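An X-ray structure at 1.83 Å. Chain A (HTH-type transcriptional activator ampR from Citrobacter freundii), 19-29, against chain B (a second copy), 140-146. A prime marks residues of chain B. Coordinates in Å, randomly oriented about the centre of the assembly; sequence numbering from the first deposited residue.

Chain A 19-29: VGTFAIGCLFP
Chain B 140-146: VTMLEAA

Two helices from two copies of AmpR lie side by side and run in nearly the same direction. Their axes cross at -17° and come within 9.9 Å. Chain A enters its helix at Gly20, with Val19 (phi/psi -56/134) as N-cap. Regular turns bond Ile24 N to Gly20 O (2.9 Å) and Gly25 N to Thr21 O (2.9 Å). A wider pi-type turn follows at 23-27, with Leu27 N bonded to Phe22 O (3.0 Å) and Phe28 N to Ala23 O (2.9 Å). The helix kinks at Pro29, whose N has no bond to the turn before.

Chain B is helical throughout, with phi near -63 and psi near -42 for most residues. Val140′ (chi1 t) makes no contact, but its O accepts Glu144′ N at 3.2 Å.

Thr141′ (chi1 m) sets the first register point: its CA is 6.3 Å from Gly20 CA. Lacking a side chain, Gly20 leaves room here; an ideal CB would sit a tight 3.2 Å from Thr141′ OG1. Thr141′ CG2 lies 4.1 Å from Gly20 CA and 3.8 Å from Ile24 CG1. Met142′ is selenomethionine (chi1 t, chi2 t, chi3 m). It and Leu143′ (chi1 -94°, chi2 m) point away.

Glu144′ (m, m, chi3 119°) points toward chain A. Its CB packs 3.8 Å from Ile24 CD1, an aliphatic contact; the carboxylate takes no part in it, and OE1 is hydrogen-bonded just outside the two stretches.

Ala145′ is the second register point, its CA 6.4 Å from Ile24 CA, one turn on. Ile24 (m, m) points toward chain B. Its CD1 lies 3.6 Å from Thr141′ O and 4.0 Å from Ala145′ CB. Phe28 (chi1 m, chi2 -6°) brings CE2 to 3.8 Å from Ala145′ CB, which meets the ring obliquely. Ala146′ is out of reach. No hydrogen bond crosses; the 229 Å² contact is one of van der Waals packing.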

# COMPACT_ATOMS: atom_id res chain seq x y z
N VAL A 19 3.70 -6.64 -6.95
CA VAL A 19 2.91 -5.43 -6.67
C VAL A 19 1.92 -5.76 -5.55
O VAL A 19 1.28 -6.81 -5.55
CB VAL A 19 2.20 -4.88 -7.95
CG1 VAL A 19 1.28 -5.94 -8.60
CG2 VAL A 19 1.44 -3.61 -7.63
N GLY A 20 1.81 -4.86 -4.56
CA GLY A 20 1.12 -5.19 -3.33
C GLY A 20 -0.31 -5.62 -3.55
O GLY A 20 -0.82 -6.54 -2.89
N THR A 21 -0.97 -4.95 -4.48
CA THR A 21 -2.37 -5.23 -4.78
C THR A 21 -2.56 -6.69 -5.17
O THR A 21 -3.50 -7.36 -4.73
CB THR A 21 -2.89 -4.30 -5.87
OG1 THR A 21 -2.81 -2.94 -5.39
CG2 THR A 21 -4.34 -4.62 -6.20
N PHE A 22 -1.66 -7.19 -6.01
CA PHE A 22 -1.71 -8.60 -6.43
C PHE A 22 -1.35 -9.56 -5.29
O PHE A 22 -1.93 -10.64 -5.19
CB PHE A 22 -0.78 -8.84 -7.61
CG PHE A 22 -0.91 -10.21 -8.23
CD1 PHE A 22 -0.10 -11.25 -7.82
CD2 PHE A 22 -1.83 -10.45 -9.25
CE1 PHE A 22 -0.20 -12.50 -8.40
CE2 PHE A 22 -1.93 -11.71 -9.84
CZ PHE A 22 -1.12 -12.73 -9.40
N ALA A 23 -0.38 -9.18 -4.46
CA ALA A 23 -0.00 -10.02 -3.33
C ALA A 23 -1.20 -10.25 -2.41
O ALA A 23 -1.51 -11.38 -2.02
CB ALA A 23 1.17 -9.38 -2.56
N ILE A 24 -1.88 -9.16 -2.06
CA ILE A 24 -3.00 -9.25 -1.13
C ILE A 24 -4.23 -9.89 -1.78
O ILE A 24 -4.92 -10.71 -1.17
CB ILE A 24 -3.39 -7.84 -0.60
CG1 ILE A 24 -2.24 -7.21 0.18
CG2 ILE A 24 -4.62 -7.93 0.28
CD1 ILE A 24 -1.70 -8.08 1.33
N GLY A 25 -4.49 -9.53 -3.02
CA GLY A 25 -5.74 -9.90 -3.65
C GLY A 25 -5.72 -11.23 -4.36
O GLY A 25 -6.78 -11.77 -4.70
N CYS A 26 -4.53 -11.78 -4.58
CA CYS A 26 -4.41 -13.01 -5.36
C CYS A 26 -3.35 -14.00 -4.85
O CYS A 26 -3.67 -15.14 -4.52
CB CYS A 26 -4.15 -12.68 -6.83
SG CYS A 26 -4.03 -14.13 -7.94
N LEU A 27 -2.10 -13.56 -4.77
CA LEU A 27 -1.00 -14.49 -4.51
C LEU A 27 -0.97 -15.07 -3.10
O LEU A 27 -0.79 -16.27 -2.92
CB LEU A 27 0.35 -13.83 -4.83
CG LEU A 27 1.55 -14.76 -4.68
CD1 LEU A 27 1.41 -15.95 -5.64
CD2 LEU A 27 2.84 -13.97 -4.94
N PHE A 28 -1.09 -14.22 -2.09
CA PHE A 28 -0.91 -14.68 -0.72
C PHE A 28 -1.87 -15.82 -0.34
O PHE A 28 -1.44 -16.79 0.27
CB PHE A 28 -1.01 -13.51 0.29
CG PHE A 28 0.22 -12.65 0.33
CD1 PHE A 28 1.36 -12.98 -0.39
CD2 PHE A 28 0.25 -11.49 1.11
CE1 PHE A 28 2.49 -12.18 -0.34
CE2 PHE A 28 1.37 -10.69 1.17
CZ PHE A 28 2.49 -11.03 0.44
N PRO A 29 -3.14 -15.71 -0.72
CA PRO A 29 -4.06 -16.80 -0.40
C PRO A 29 -3.67 -18.11 -1.07
O PRO A 29 -4.06 -19.18 -0.60
CB PRO A 29 -5.40 -16.30 -0.96
CG PRO A 29 -5.28 -14.80 -0.94
CD PRO A 29 -3.84 -14.53 -1.29
N VAL B 140 0.82 -0.46 5.11
CA VAL B 140 -0.60 -0.65 4.83
C VAL B 140 -0.79 -2.05 4.26
O VAL B 140 -1.64 -2.82 4.70
CB VAL B 140 -1.13 0.39 3.83
CG1 VAL B 140 -2.57 0.08 3.46
CG2 VAL B 140 -1.04 1.80 4.43
N THR B 141 0.03 -2.37 3.26
CA THR B 141 -0.01 -3.70 2.64
C THR B 141 0.36 -4.78 3.65
O THR B 141 -0.27 -5.84 3.72
CB THR B 141 0.95 -3.75 1.44
OG1 THR B 141 0.59 -2.72 0.51
CG2 THR B 141 0.91 -5.12 0.75
N MSE B 142 1.39 -4.52 4.46
CA MSE B 142 1.80 -5.49 5.47
C MSE B 142 0.64 -5.85 6.41
O MSE B 142 0.46 -7.02 6.77
CB MSE B 142 2.96 -4.93 6.30
CG MSE B 142 3.42 -5.89 7.36
SE MSE B 142 4.66 -5.02 8.63
CE MSE B 142 6.02 -4.36 7.38
N LEU B 143 -0.13 -4.84 6.84
CA LEU B 143 -1.21 -5.08 7.80
C LEU B 143 -2.41 -5.77 7.17
O LEU B 143 -3.19 -6.44 7.86
CB LEU B 143 -1.65 -3.79 8.51
CG LEU B 143 -0.94 -3.53 9.85
CD1 LEU B 143 -1.38 -4.54 10.90
CD2 LEU B 143 0.58 -3.53 9.70
N GLU B 144 -2.58 -5.63 5.86
CA GLU B 144 -3.57 -6.43 5.15
C GLU B 144 -3.18 -7.89 5.23
O GLU B 144 -4.01 -8.75 5.51
CB GLU B 144 -3.73 -5.98 3.69
CG GLU B 144 -4.42 -4.64 3.55
CD GLU B 144 -5.82 -4.64 4.16
OE1 GLU B 144 -6.07 -3.86 5.10
OE2 GLU B 144 -6.67 -5.44 3.70
N ALA B 145 -1.90 -8.18 4.98
CA ALA B 145 -1.40 -9.55 5.07
C ALA B 145 -1.54 -10.09 6.49
O ALA B 145 -1.91 -11.24 6.69
CB ALA B 145 0.05 -9.63 4.60
N ALA B 146 -1.23 -9.25 7.48
CA ALA B 146 -1.38 -9.64 8.88
C ALA B 146 -2.84 -9.93 9.26
O ALA B 146 -3.12 -10.89 9.99
CB ALA B 146 -0.78 -8.58 9.82